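Local coordinates for DNA polymerase III, beta subunit (Eubacterium rectale, PDB 3T0P), which probably tethers DNA polymerases and other proteins to DNA for processive replication, as a ring-shaped head-to-tail homodimer that encircles the duplex, at residues B[2-7]-B[34-39]; B[9-14]-B[56-61]; B[174-179]-B[322-327]; B[263-268]-B[328-333]. One frame throughout, in Å; residues are numbered along the deposited sequence. Where two conformers were deposited one is given.

Interaction 1. Residues B[2-7]-B[34-39]; sequences MKLICS and ILIDAS. With EDO (1,2-ethanediol), chain C.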
loop_
_atom_site.group_PDB
_atom_site.type_symbol
_atom_site.label_atom_id
_atom_site.label_comp_id
_atom_site.label_asym_id
_atom_site.label_seq_id
_atom_site.Cartn_x
_atom_site.Cartn_y
_atom_site.Cartn_z
HETATM N N MSE B 2 -9.416 -38.378 1.061
HETATM C CA MSE B 2 -10.321 -37.325 0.571
HETATM C C MSE B 2 -10.176 -37.001 -0.911
HETATM O O MSE B 2 -9.057 -37.002 -1.432
HETATM C CB MSE B 2 -10.044 -36.038 1.357
HETATM C CG MSE B 2 -11.172 -35.033 1.292
HETATM SE SE MSE B 2 -10.727 -33.430 2.279
HETATM C CE MSE B 2 -9.491 -32.676 0.919
ATOM N N LYS B 3 -11.306 -36.672 -1.576
ATOM C CA LYS B 3 -11.342 -36.209 -2.972
ATOM C C LYS B 3 -12.521 -35.264 -3.178
ATOM O O LYS B 3 -13.674 -35.661 -2.960
ATOM C CB LYS B 3 -11.376 -37.339 -4.001
ATOM C CG LYS B 3 -11.056 -36.818 -5.409
ATOM C CD LYS B 3 -11.109 -37.923 -6.466
ATOM C CE LYS B 3 -10.940 -37.397 -7.870
ATOM N NZ LYS B 3 -10.957 -38.498 -8.872
ATOM N N LEU B 4 -12.218 -33.994 -3.553
ATOM C CA LEU B 4 -13.248 -32.971 -3.772
ATOM C C LEU B 4 -13.050 -32.251 -5.059
ATOM O O LEU B 4 -11.919 -32.149 -5.511
ATOM C CB LEU B 4 -13.264 -31.889 -2.662
ATOM C CG LEU B 4 -12.789 -32.223 -1.285
ATOM C CD1 LEU B 4 -12.568 -30.969 -0.501
ATOM C CD2 LEU B 4 -13.783 -33.126 -0.591
ATOM N N ILE B 5 -14.135 -31.641 -5.591
ATOM C CA ILE B 5 -14.136 -30.772 -6.772
ATOM C C ILE B 5 -14.875 -29.489 -6.387
ATOM O O ILE B 5 -16.024 -29.561 -5.972
ATOM C CB ILE B 5 -14.731 -31.430 -8.043
ATOM C CG1 ILE B 5 -14.256 -32.892 -8.216
ATOM C CG2 ILE B 5 -14.352 -30.597 -9.283
ATOM C CD1 ILE B 5 -15.148 -33.763 -9.053
ATOM N N CYS B 6 -14.218 -28.332 -6.493
ATOM C CA CYS B 6 -14.768 -27.013 -6.145
ATOM C C CYS B 6 -14.473 -26.034 -7.222
ATOM O O CYS B 6 -13.369 -26.070 -7.745
ATOM C CB CYS B 6 -14.170 -26.505 -4.836
ATOM S SG CYS B 6 -14.587 -27.490 -3.390
ATOM N N SER B 7 -15.348 -25.029 -7.419
ATOM C CA SER B 7 -15.026 -23.931 -8.323
ATOM C C SER B 7 -13.943 -23.127 -7.640
ATOM O O SER B 7 -13.986 -23.007 -6.427
ATOM C CB SER B 7 -16.249 -23.075 -8.646
ATOM O OG SER B 7 -16.341 -21.921 -7.822
ATOM N N ILE B 34 -5.226 -24.457 7.576
ATOM C CA ILE B 34 -6.643 -24.365 7.279
ATOM C C ILE B 34 -7.141 -25.812 7.269
ATOM O O ILE B 34 -6.553 -26.653 6.594
ATOM C CB ILE B 34 -6.943 -23.624 5.943
ATOM C CG1 ILE B 34 -6.737 -22.118 6.093
ATOM C CG2 ILE B 34 -8.384 -23.934 5.445
ATOM C CD1 ILE B 34 -6.612 -21.382 4.792
ATOM N N LEU B 35 -8.195 -26.111 8.012
ATOM C CA LEU B 35 -8.776 -27.430 7.955
ATOM C C LEU B 35 -9.817 -27.526 6.834
ATOM O O LEU B 35 -10.689 -26.664 6.715
ATOM C CB LEU B 35 -9.437 -27.796 9.288
ATOM C CG LEU B 35 -9.938 -29.224 9.391
ATOM C CD1 LEU B 35 -8.787 -30.183 9.624
ATOM C CD2 LEU B 35 -10.970 -29.350 10.481
ATOM N N ILE B 36 -9.738 -28.593 6.038
ATOM C CA ILE B 36 -10.756 -28.916 5.056
ATOM C C ILE B 36 -11.516 -30.104 5.649
ATOM O O ILE B 36 -10.945 -31.186 5.794
ATOM C CB ILE B 36 -10.252 -29.187 3.617
ATOM C CG1 ILE B 36 -9.309 -28.076 3.103
ATOM C CG2 ILE B 36 -11.439 -29.421 2.664
ATOM C CD1 ILE B 36 -8.534 -28.497 1.920
ATOM N N ASP B 37 -12.766 -29.880 6.071
ATOM C CA ASP B 37 -13.600 -30.946 6.608
ATOM C C ASP B 37 -14.683 -31.278 5.596
ATOM O O ASP B 37 -15.599 -30.485 5.375
ATOM C CB ASP B 37 -14.206 -30.560 7.975
ATOM C CG ASP B 37 -14.893 -31.708 8.710
ATOM O OD1 ASP B 37 -15.425 -32.619 8.040
ATOM O OD2 ASP B 37 -14.908 -31.687 9.949
ATOM N N ALA B 38 -14.538 -32.419 4.943
ATOM C CA ALA B 38 -15.501 -32.940 3.988
ATOM C C ALA B 38 -15.935 -34.350 4.439
ATOM O O ALA B 38 -16.125 -35.231 3.605
ATOM C CB ALA B 38 -14.880 -32.976 2.610
ATOM N N SER B 39 -16.070 -34.566 5.778
ATOM C CA SER B 39 -16.433 -35.874 6.351
ATOM C C SER B 39 -17.933 -36.160 6.277
ATOM O O SER B 39 -18.315 -37.326 6.275
ATOM C CB SER B 39 -15.970 -35.976 7.797
ATOM O OG SER B 39 -16.644 -35.007 8.580
HETATM C C1 EDO C . -18.759 -27.248 -8.663
HETATM O O1 EDO C . -17.405 -27.530 -8.288
HETATM C C2 EDO C . -19.089 -28.016 -9.938
HETATM O O2 EDO C . -18.607 -29.361 -9.819
#

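Interaction 2. Residues B[9-14]-B[56-61]; sequences ANLLKG and TIIDGT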
loop_
_atom_site.group_PDB
_atom_site.type_symbol
_atom_site.label_atom_id
_atom_site.label_comp_id
_atom_site.label_asym_id
_atom_site.label_seq_id
_atom_site.Cartn_x
_atom_site.Cartn_y
_atom_site.Cartn_z
ATOM N N ALA B 9 -13.355 -19.921 -7.643
ATOM C CA ALA B 9 -13.864 -18.673 -7.054
ATOM C C ALA B 9 -14.478 -18.931 -5.688
ATOM O O ALA B 9 -14.254 -18.157 -4.768
ATOM C CB ALA B 9 -14.881 -18.023 -7.977
ATOM N N ASN B 10 -15.167 -20.063 -5.529
ATOM C CA ASN B 10 -15.786 -20.402 -4.257
ATOM C C ASN B 10 -14.728 -20.771 -3.247
ATOM O O ASN B 10 -14.813 -20.377 -2.095
ATOM C CB ASN B 10 -16.785 -21.548 -4.462
ATOM C CG ASN B 10 -18.069 -21.098 -5.100
ATOM O OD1 ASN B 10 -18.444 -19.934 -5.017
ATOM N ND2 ASN B 10 -18.827 -22.019 -5.652
ATOM N N LEU B 11 -13.694 -21.491 -3.701
ATOM C CA LEU B 11 -12.606 -21.932 -2.843
ATOM C C LEU B 11 -11.784 -20.730 -2.434
ATOM O O LEU B 11 -11.425 -20.636 -1.271
ATOM C CB LEU B 11 -11.779 -22.987 -3.597
ATOM C CG LEU B 11 -10.771 -23.847 -2.844
ATOM C CD1 LEU B 11 -11.410 -24.574 -1.635
ATOM C CD2 LEU B 11 -10.176 -24.869 -3.801
ATOM N N LEU B 12 -11.576 -19.764 -3.359
ATOM C CA LEU B 12 -10.816 -18.557 -3.080
ATOM C C LEU B 12 -11.542 -17.675 -2.073
ATOM O O LEU B 12 -10.919 -17.199 -1.123
ATOM C CB LEU B 12 -10.477 -17.768 -4.366
ATOM C CG LEU B 12 -9.723 -16.456 -4.163
ATOM C CD1 LEU B 12 -8.396 -16.682 -3.422
ATOM C CD2 LEU B 12 -9.494 -15.728 -5.498
ATOM N N LYS B 13 -12.835 -17.436 -2.279
ATOM C CA LYS B 13 -13.596 -16.629 -1.334
ATOM C C LYS B 13 -13.499 -17.265 0.071
ATOM O O LYS B 13 -13.246 -16.556 1.025
ATOM C CB LYS B 13 -15.072 -16.483 -1.785
ATOM C CG LYS B 13 -15.907 -15.606 -0.869
ATOM C CD LYS B 13 -17.309 -15.402 -1.397
ATOM C CE LYS B 13 -18.016 -14.293 -0.649
ATOM N NZ LYS B 13 -19.391 -14.075 -1.172
ATOM N N GLY B 14 -13.606 -18.586 0.153
ATOM C CA GLY B 14 -13.540 -19.301 1.421
ATOM C C GLY B 14 -12.211 -19.217 2.142
ATOM O O GLY B 14 -12.192 -18.974 3.358
ATOM N N THR B 56 -16.468 -21.701 7.199
ATOM C CA THR B 56 -17.178 -21.286 6.000
ATOM C C THR B 56 -17.493 -22.537 5.169
ATOM O O THR B 56 -16.759 -23.539 5.227
ATOM C CB THR B 56 -16.390 -20.170 5.261
ATOM O OG1 THR B 56 -17.275 -19.400 4.453
ATOM C CG2 THR B 56 -15.228 -20.690 4.443
ATOM N N ILE B 57 -18.646 -22.511 4.481
ATOM C CA ILE B 57 -19.103 -23.625 3.655
ATOM C C ILE B 57 -18.775 -23.306 2.209
ATOM O O ILE B 57 -19.085 -22.206 1.731
ATOM C CB ILE B 57 -20.604 -23.962 3.862
ATOM C CG1 ILE B 57 -20.917 -24.383 5.332
ATOM C CG2 ILE B 57 -21.109 -25.025 2.863
ATOM C CD1 ILE B 57 -20.343 -25.759 5.811
ATOM N N ILE B 58 -18.103 -24.246 1.542
ATOM C CA ILE B 58 -17.708 -24.133 0.130
ATOM C C ILE B 58 -18.631 -24.998 -0.696
ATOM O O ILE B 58 -18.850 -26.164 -0.354
ATOM C CB ILE B 58 -16.217 -24.521 -0.100
ATOM C CG1 ILE B 58 -15.261 -23.755 0.832
ATOM C CG2 ILE B 58 -15.793 -24.389 -1.556
ATOM C CD1 ILE B 58 -15.405 -22.215 0.856
ATOM N N ASP B 59 -19.203 -24.421 -1.770
ATOM C CA ASP B 59 -20.024 -25.203 -2.700
ATOM C C ASP B 59 -19.075 -26.073 -3.497
ATOM O O ASP B 59 -18.002 -25.616 -3.894
ATOM C CB ASP B 59 -20.881 -24.306 -3.616
ATOM C CG ASP B 59 -22.037 -23.603 -2.910
ATOM O OD1 ASP B 59 -22.897 -24.309 -2.321
ATOM O OD2 ASP B 59 -22.095 -22.350 -2.964
ATOM N N GLY B 60 -19.435 -27.324 -3.661
ATOM C CA GLY B 60 -18.624 -28.283 -4.388
ATOM C C GLY B 60 -19.134 -29.696 -4.267
ATOM O O GLY B 60 -20.148 -29.942 -3.613
ATOM N N THR B 61 -18.407 -30.631 -4.875
ATOM C CA THR B 61 -18.744 -32.041 -4.914
ATOM C C THR B 61 -17.756 -32.832 -4.086
ATOM O O THR B 61 -16.541 -32.701 -4.276
ATOM C CB THR B 61 -18.756 -32.506 -6.379
ATOM O OG1 THR B 61 -19.670 -31.684 -7.103
ATOM C CG2 THR B 61 -19.137 -33.995 -6.545
#

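Interaction 3. Residues B[174-179]-B[322-327]; sequences GHRISI and PKFFID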
loop_
_atom_site.group_PDB
_atom_site.type_symbol
_atom_site.label_atom_id
_atom_site.label_comp_id
_atom_site.label_asym_id
_atom_site.label_seq_id
_atom_site.Cartn_x
_atom_site.Cartn_y
_atom_site.Cartn_z
ATOM N N GLY B 174 -7.529 3.981 28.982
ATOM C CA GLY B 174 -7.046 4.709 30.157
ATOM C C GLY B 174 -6.846 6.195 29.934
ATOM O O GLY B 174 -6.712 6.947 30.903
ATOM N N HIS B 175 -6.836 6.634 28.658
ATOM C CA HIS B 175 -6.661 8.023 28.229
ATOM C C HIS B 175 -7.898 8.589 27.551
ATOM O O HIS B 175 -8.001 9.802 27.388
ATOM C CB HIS B 175 -5.489 8.115 27.255
ATOM C CG HIS B 175 -4.202 7.690 27.869
ATOM N ND1 HIS B 175 -3.630 6.471 27.561
ATOM C CD2 HIS B 175 -3.447 8.311 28.802
ATOM C CE1 HIS B 175 -2.528 6.403 28.287
ATOM N NE2 HIS B 175 -2.382 7.485 29.056
ATOM N N ARG B 176 -8.804 7.719 27.103
ATOM C CA ARG B 176 -10.013 8.100 26.376
ATOM C C ARG B 176 -11.052 7.003 26.407
ATOM O O ARG B 176 -10.722 5.853 26.690
ATOM C CB ARG B 176 -9.674 8.418 24.917
ATOM C CG ARG B 176 -9.091 7.231 24.174
ATOM C CD ARG B 176 -8.183 7.724 23.122
ATOM N NE ARG B 176 -7.309 6.682 22.599
ATOM C CZ ARG B 176 -7.079 6.506 21.309
ATOM N NH1 ARG B 176 -7.709 7.250 20.413
ATOM N NH2 ARG B 176 -6.244 5.562 20.900
ATOM N N ILE B 177 -12.300 7.358 26.075
ATOM C CA ILE B 177 -13.429 6.445 26.031
ATOM C C ILE B 177 -14.227 6.761 24.773
ATOM O O ILE B 177 -14.536 7.923 24.499
ATOM C CB ILE B 177 -14.312 6.491 27.329
ATOM C CG1 ILE B 177 -13.468 6.362 28.634
ATOM C CG2 ILE B 177 -15.429 5.413 27.290
ATOM C CD1 ILE B 177 -14.283 6.513 29.976
ATOM N N SER B 178 -14.530 5.719 23.992
ATOM C CA SER B 178 -15.374 5.809 22.804
ATOM C C SER B 178 -16.629 5.015 23.057
ATOM O O SER B 178 -16.543 3.832 23.387
ATOM C CB SER B 178 -14.650 5.288 21.578
ATOM O OG SER B 178 -13.457 6.015 21.385
ATOM N N ILE B 179 -17.783 5.671 22.969
ATOM C CA ILE B 179 -19.088 5.049 23.206
ATOM C C ILE B 179 -20.012 5.336 22.038
ATOM O O ILE B 179 -20.250 6.497 21.696
ATOM C CB ILE B 179 -19.759 5.505 24.543
ATOM C CG1 ILE B 179 -18.778 5.468 25.726
ATOM C CG2 ILE B 179 -21.024 4.676 24.845
ATOM C CD1 ILE B 179 -19.224 6.265 26.938
ATOM N N PRO B 322 -2.765 15.123 20.167
ATOM C CA PRO B 322 -3.517 15.308 18.905
ATOM C C PRO B 322 -4.132 14.018 18.343
ATOM O O PRO B 322 -5.258 14.063 17.809
ATOM C CB PRO B 322 -2.479 15.892 17.929
ATOM C CG PRO B 322 -1.177 15.854 18.619
ATOM C CD PRO B 322 -1.386 15.653 20.072
ATOM N N LYS B 323 -3.431 12.877 18.514
ATOM C CA LYS B 323 -3.852 11.552 18.026
ATOM C C LYS B 323 -5.294 11.173 18.472
ATOM O O LYS B 323 -6.089 10.703 17.653
ATOM C CB LYS B 323 -2.868 10.482 18.510
ATOM C CG LYS B 323 -3.185 9.058 18.051
ATOM C CD LYS B 323 -2.424 8.012 18.876
ATOM C CE LYS B 323 -2.561 6.630 18.285
ATOM N NZ LYS B 323 -3.964 6.128 18.316
ATOM N N PHE B 324 -5.618 11.418 19.746
ATOM C CA PHE B 324 -6.917 11.105 20.346
ATOM C C PHE B 324 -8.076 11.875 19.668
ATOM O O PHE B 324 -9.150 11.323 19.450
ATOM C CB PHE B 324 -6.880 11.383 21.852
ATOM C CG PHE B 324 -5.846 10.584 22.636
ATOM C CD1 PHE B 324 -5.290 9.417 22.112
ATOM C CD2 PHE B 324 -5.433 10.999 23.900
ATOM C CE1 PHE B 324 -4.343 8.680 22.838
ATOM C CE2 PHE B 324 -4.481 10.265 24.621
ATOM C CZ PHE B 324 -3.958 9.101 24.091
ATOM N N PHE B 325 -7.838 13.125 19.298
ATOM C CA PHE B 325 -8.842 13.924 18.627
ATOM C C PHE B 325 -8.993 13.487 17.176
ATOM O O PHE B 325 -10.120 13.389 16.691
ATOM C CB PHE B 325 -8.465 15.406 18.716
ATOM C CG PHE B 325 -9.272 16.132 19.759
ATOM C CD1 PHE B 325 -10.527 16.652 19.453
ATOM C CD2 PHE B 325 -8.814 16.238 21.066
ATOM C CE1 PHE B 325 -11.297 17.276 20.435
ATOM C CE2 PHE B 325 -9.594 16.851 22.048
ATOM C CZ PHE B 325 -10.813 17.389 21.722
ATOM N N ILE B 326 -7.874 13.252 16.484
ATOM C CA ILE B 326 -7.850 12.812 15.094
ATOM C C ILE B 326 -8.606 11.466 14.991
ATOM O O ILE B 326 -9.539 11.356 14.192
ATOM C CB ILE B 326 -6.408 12.716 14.555
ATOM C CG1 ILE B 326 -5.819 14.109 14.311
ATOM C CG2 ILE B 326 -6.361 11.894 13.262
ATOM C CD1 ILE B 326 -4.294 14.172 14.262
ATOM N N ASP B 327 -8.283 10.499 15.855
ATOM C CA ASP B 327 -8.968 9.185 15.840
ATOM C C ASP B 327 -10.476 9.332 15.954
ATOM O O ASP B 327 -11.181 8.734 15.158
ATOM C CB ASP B 327 -8.496 8.282 16.991
ATOM C CG ASP B 327 -7.093 7.752 16.910
ATOM O OD1 ASP B 327 -6.433 7.962 15.853
ATOM O OD2 ASP B 327 -6.631 7.142 17.915
HETATM O O HOH W 1 -10.026 9.357 21.029
#

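Interaction 4. Residues B[263-268]-B[328-333]; sequences ELLDCI and ALRVID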
loop_
_atom_site.group_PDB
_atom_site.type_symbol
_atom_site.label_atom_id
_atom_site.label_comp_id
_atom_site.label_asym_id
_atom_site.label_seq_id
_atom_site.Cartn_x
_atom_site.Cartn_y
_atom_site.Cartn_z
ATOM N N GLU B 263 -13.050 21.307 9.817
ATOM C CA GLU B 263 -12.034 22.330 10.102
ATOM C C GLU B 263 -11.170 21.936 11.307
ATOM O O GLU B 263 -9.957 22.142 11.262
ATOM C CB GLU B 263 -12.645 23.708 10.355
ATOM C CG GLU B 263 -13.180 24.420 9.125
ATOM C CD GLU B 263 -13.916 25.723 9.414
ATOM O OE1 GLU B 263 -13.596 26.382 10.430
ATOM O OE2 GLU B 263 -14.821 26.082 8.623
ATOM N N LEU B 264 -11.791 21.381 12.376
ATOM C CA LEU B 264 -11.055 20.962 13.563
ATOM C C LEU B 264 -10.113 19.792 13.202
ATOM O O LEU B 264 -8.907 19.849 13.480
ATOM C CB LEU B 264 -12.010 20.589 14.729
ATOM C CG LEU B 264 -11.298 20.215 16.048
ATOM C CD1 LEU B 264 -10.362 21.342 16.529
ATOM C CD2 LEU B 264 -12.309 19.850 17.138
ATOM N N LEU B 265 -10.649 18.776 12.536
ATOM C CA LEU B 265 -9.868 17.622 12.070
ATOM C C LEU B 265 -8.688 18.066 11.185
ATOM O O LEU B 265 -7.539 17.662 11.457
ATOM C CB LEU B 265 -10.772 16.615 11.302
ATOM C CG LEU B 265 -10.069 15.389 10.672
ATOM C CD1 LEU B 265 -9.184 14.637 11.718
ATOM C CD2 LEU B 265 -11.079 14.455 10.045
ATOM N N ASP B 266 -8.945 18.915 10.175
ATOM C CA ASP B 266 -7.832 19.363 9.283
ATOM C C ASP B 266 -6.739 20.137 10.031
ATOM O O ASP B 266 -5.556 19.974 9.736
ATOM C CB ASP B 266 -8.357 20.203 8.126
ATOM C CG ASP B 266 -9.102 19.379 7.082
ATOM O OD1 ASP B 266 -9.110 18.111 7.203
ATOM O OD2 ASP B 266 -9.715 19.991 6.167
ATOM N N CYS B 267 -7.131 20.937 11.024
ATOM C CA CYS B 267 -6.176 21.711 11.770
ATOM C C CYS B 267 -5.297 20.833 12.674
ATOM O O CYS B 267 -4.097 21.051 12.743
ATOM C CB CYS B 267 -6.888 22.776 12.590
ATOM S SG CYS B 267 -5.823 23.516 13.843
ATOM N N ILE B 268 -5.905 19.883 13.411
ATOM C CA ILE B 268 -5.176 18.996 14.311
ATOM C C ILE B 268 -4.251 18.090 13.480
ATOM O O ILE B 268 -3.103 17.842 13.867
ATOM C CB ILE B 268 -6.129 18.202 15.235
ATOM C CG1 ILE B 268 -7.005 19.189 16.047
ATOM C CG2 ILE B 268 -5.310 17.305 16.168
ATOM C CD1 ILE B 268 -7.980 18.585 17.091
ATOM N N ALA B 328 -10.968 10.179 16.906
ATOM C CA ALA B 328 -12.404 10.348 17.096
ATOM C C ALA B 328 -13.037 11.162 15.977
ATOM O O ALA B 328 -14.099 10.786 15.503
ATOM C CB ALA B 328 -12.698 10.996 18.451
ATOM N N LEU B 329 -12.412 12.269 15.553
ATOM C CA LEU B 329 -12.984 13.116 14.505
ATOM C C LEU B 329 -13.063 12.380 13.165
ATOM O O LEU B 329 -14.035 12.589 12.451
ATOM C CB LEU B 329 -12.242 14.443 14.368
ATOM C CG LEU B 329 -12.347 15.392 15.557
ATOM C CD1 LEU B 329 -11.311 16.512 15.453
ATOM C CD2 LEU B 329 -13.764 15.943 15.724
ATOM N N ARG B 330 -12.104 11.499 12.850
ATOM C CA ARG B 330 -12.102 10.662 11.625
ATOM C C ARG B 330 -13.335 9.758 11.504
ATOM O O ARG B 330 -13.674 9.308 10.407
ATOM C CB ARG B 330 -10.871 9.753 11.590
ATOM C CG ARG B 330 -9.644 10.427 11.007
ATOM C CD ARG B 330 -8.522 9.430 10.883
ATOM N NE ARG B 330 -7.290 10.067 10.437
ATOM C CZ ARG B 330 -6.079 9.571 10.647
ATOM N NH1 ARG B 330 -5.927 8.426 11.309
ATOM N NH2 ARG B 330 -5.006 10.221 10.215
ATOM N N VAL B 331 -13.999 9.455 12.640
ATOM C CA VAL B 331 -15.138 8.521 12.623
ATOM C C VAL B 331 -16.440 9.223 12.934
ATOM O O VAL B 331 -17.453 8.549 13.121
ATOM C CB VAL B 331 -14.907 7.287 13.527
ATOM C CG1 VAL B 331 -13.661 6.531 13.073
ATOM C CG2 VAL B 331 -14.806 7.664 15.003
ATOM N N ILE B 332 -16.430 10.578 12.943
ATOM C CA ILE B 332 -17.634 11.377 13.168
ATOM C C ILE B 332 -18.043 11.942 11.823
ATOM O O ILE B 332 -17.267 12.665 11.191
ATOM C CB ILE B 332 -17.455 12.472 14.268
ATOM C CG1 ILE B 332 -17.212 11.820 15.645
ATOM C CG2 ILE B 332 -18.650 13.418 14.297
ATOM C CD1 ILE B 332 -16.662 12.804 16.739
ATOM N N ASP B 333 -19.263 11.594 11.382
ATOM C CA ASP B 333 -19.790 11.987 10.070
ATOM C C ASP B 333 -20.440 13.345 10.071
ATOM O O ASP B 333 -20.490 13.991 9.025
ATOM C CB ASP B 333 -20.789 10.940 9.576
ATOM C CG ASP B 333 -20.158 9.574 9.302
ATOM O OD1 ASP B 333 -18.958 9.532 8.919
ATOM O OD2 ASP B 333 -20.854 8.545 9.504
#

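Interaction 1. Residues B[2-7]-B[34-39]
Asp37 OD1, on the strand between the two residues that touch segment 2-7, Ile36 and Ala38, is gripped by two donors of Ser39. Ser39 OG reaches Asp37 OD1 at 2.7 Å on the syn lone pair. The backbone N of Ser39 meets the same Asp37 OD1 at 3.1 Å, nearly in line with its C-O bond, which makes an Asx turn. Asp37 OD2 is bound in turn to Tyr118 OH, so both carboxylate oxygens are held and the rotation of the group is fixed. Asp37 points away from segment 2-7, while its neighbours Ile36 and Ala38 point toward it.

Across the contact everything is apolar, and no hydrogen bond joins the two segments. Leu4 straddles the pair with its two methyls. Its CD2 presses on Ala38 CB at 3.4 Å, tighter than usual for carbons, and its CD1 lies 3.7 Å from Ile36 CG2 as the side chains slide past each other in opposite directions. Leu4 CG sits in a partly eclipsed position (chi1 -27°), a sign of some strain. Selenomethionine Met2 crosses Ile36 at about a right angle. Its SE lies 4.1 Å from Ile36 CG2 and 4.2 Å from Ala38 CB, and the bend at chi3 (76°) brings CE near Ile36 CG2 as well. Ile36 CG2 is therefore touched by both Leu4 and Met2.

Ile68 and Ile89 touch Met2, Ile62 lies against Leu4, and Leu70 against Ile36. Strands 3-7 and 33-38 belong to different antiparallel sheets, and this buried sheet-to-sheet packing is characteristic of the N-terminal domain of the beta sliding ring of DNA polymerase III.

Interaction 2. Residues B[9-14]-B[56-61]
Asn10, Leu11 and Gly14 of helix 8-18 pack on Thr56, Ile58 and Asp59 in the helix-on-sheet layer of the N-terminal domain, where a helix lies against the antiparallel sheet holding strand 52-58. Segment 9-14 and strand 56-58 run antiparallel at 169°, with their axes 8.4 Å apart at closest.

The apolar contacts centre on Ile58. Its CG2 faces Leu11 CD1 at 4.4 Å and also lies near Asn10 CB; beyond, Leu11 continues onto Phe75 and Val79 of helix 72-81. CD1 of Ile58, turned back toward its own CA by chi2 of -52°, enters the helix surface where Gly14 has no CB.

Polar atoms meet carbons at van der Waals range, and no hydrogen bond crosses. On the exposed flank Asn10 ND2 lies 3.7 Å from Asp59 CB, with amide and carboxylate planes 62° apart. Thr56 turns its OG1 to Thr231 OG1 and Asn230 O, while its CG2, placed between backbone N and carbonyl carbon, lies 3.7 Å from Gly14 O.

Side chain meets bare helix backbone most closely at Ile58 CD1, which touches Gly14 CA at 3.5 Å and Asn10 O at 3.5 Å, the same carbonyl oxygen that accepts the helical bond from Gly14 N.

Interaction 3. Residues B[174-179]-B[322-327]
Arg176, on strand 176-184 of the central domain, reaches across to Phe324, Lys323 and Asp327 on helix 322-329 of the C-terminal domain. Strand 176-179 and helix 322-327 run almost parallel, at 4°. In beta sliding rings the cleft between these two domains receives the peptide motifs of partner proteins, and the position of this contact is consistent with the wall of such a site.

The tight part is built by Arg176. Its CG lies between backbone N and carbonyl carbon (chi1 61°), and the chain is extended from CG to NE. Its CD sits over the face of Phe324, 3.9 Å from the ring centroid; Phe324 CD1 lies over one face of the guanidinium, toward its rim, the two planes 27° apart. Arg176 NH1 donates to Asp327 OD2 at 2.7 Å, near the guanidinium plane and on the anti lone pair. Lys323 NZ takes the syn lone pair of Asp327 OD2 at 2.9 Å. One oxygen thus joins both cations in a salt-bridge network and probably offsets the repulsion between Arg176 NH2 and Lys323 NZ, 3.5 Å apart. Asp173 OD2 forms a salt bridge with Arg176 NE.

The exposed side is looser. The His175 ring is nearly parallel to that of Phe324 but slid aside, centroids 5.8 Å apart, and His175 CB touches Phe324 CE2 at 3.5 Å. At the other end, in the guanidinium plane, a water accepts from Arg176 NH1 at 3.2 Å and donates to Phe324 O at 2.7 Å.

Interaction 4. Residues B[263-268]-B[328-333]
Leu329 is the bump of this contact, and the hollow that receives it is the surface of helix 261-272 between Leu264, Leu265 and Ile268. Its CD1 goes deepest. It lies 3.8 Å from Leu264 CG and 3.8 Å from Leu265 N, so it touches both a side chain and the helix backbone, and Ile268 CD1 closes the far side of the hollow at 4.3 Å from Leu329 CD1. Leu264 and Leu329 cross at about a right angle, with Leu264 CD2 also resting near the buried methyl.

Leu265 forms the shoulder of the hollow. Its CB faces Leu329 CB at 4.0 Å where the two backbones come nearest, and the side chains then slide past each other in opposite directions. With CG anti to the backbone N (chi1 176°), Leu265 makes a second, smaller bump that rests on the start of the turn: its CD2 is 4.2 Å from Arg330 N. The side chain of Arg330 has two conformers and is exposed, so its own part in the contact is doubtful. No hydrogen bond crosses; the contact is apolar packing.

A type I turn runs from Leu329 to Ile332. Ala328 of helix 322-329 touches Tyr359 of strand 357-361, and Ile332 lies beside it on Phe357 and Tyr359, while Leu264 rests on Met292 and Leu294 of strand 291-297 and Ile307 of strand 302-308. The two helices of the C-terminal domain thus meet between strands of two different sheets.

In the fold
The four contacts form two pairs on opposite sides of the chain's centre, 40 to 48 Å apart between centres. Interactions 1 and 2 have centres 9 Å apart within the N-terminal domain. Their segments alternate along the sequence, strand 3-7 runs straight into helix 8-18, and Ile5 O probably accepts a hydrogen bond from Thr61 N. Interactions 3 and 4, 12 Å apart, also alternate and share helix 322-329, with Ile268 packing on Pro322, Phe325 and Ile326. Three contacts build single domains, whereas interaction 3 joins the central and C-terminal domains into the continuous arc from which the dimeric ring is made.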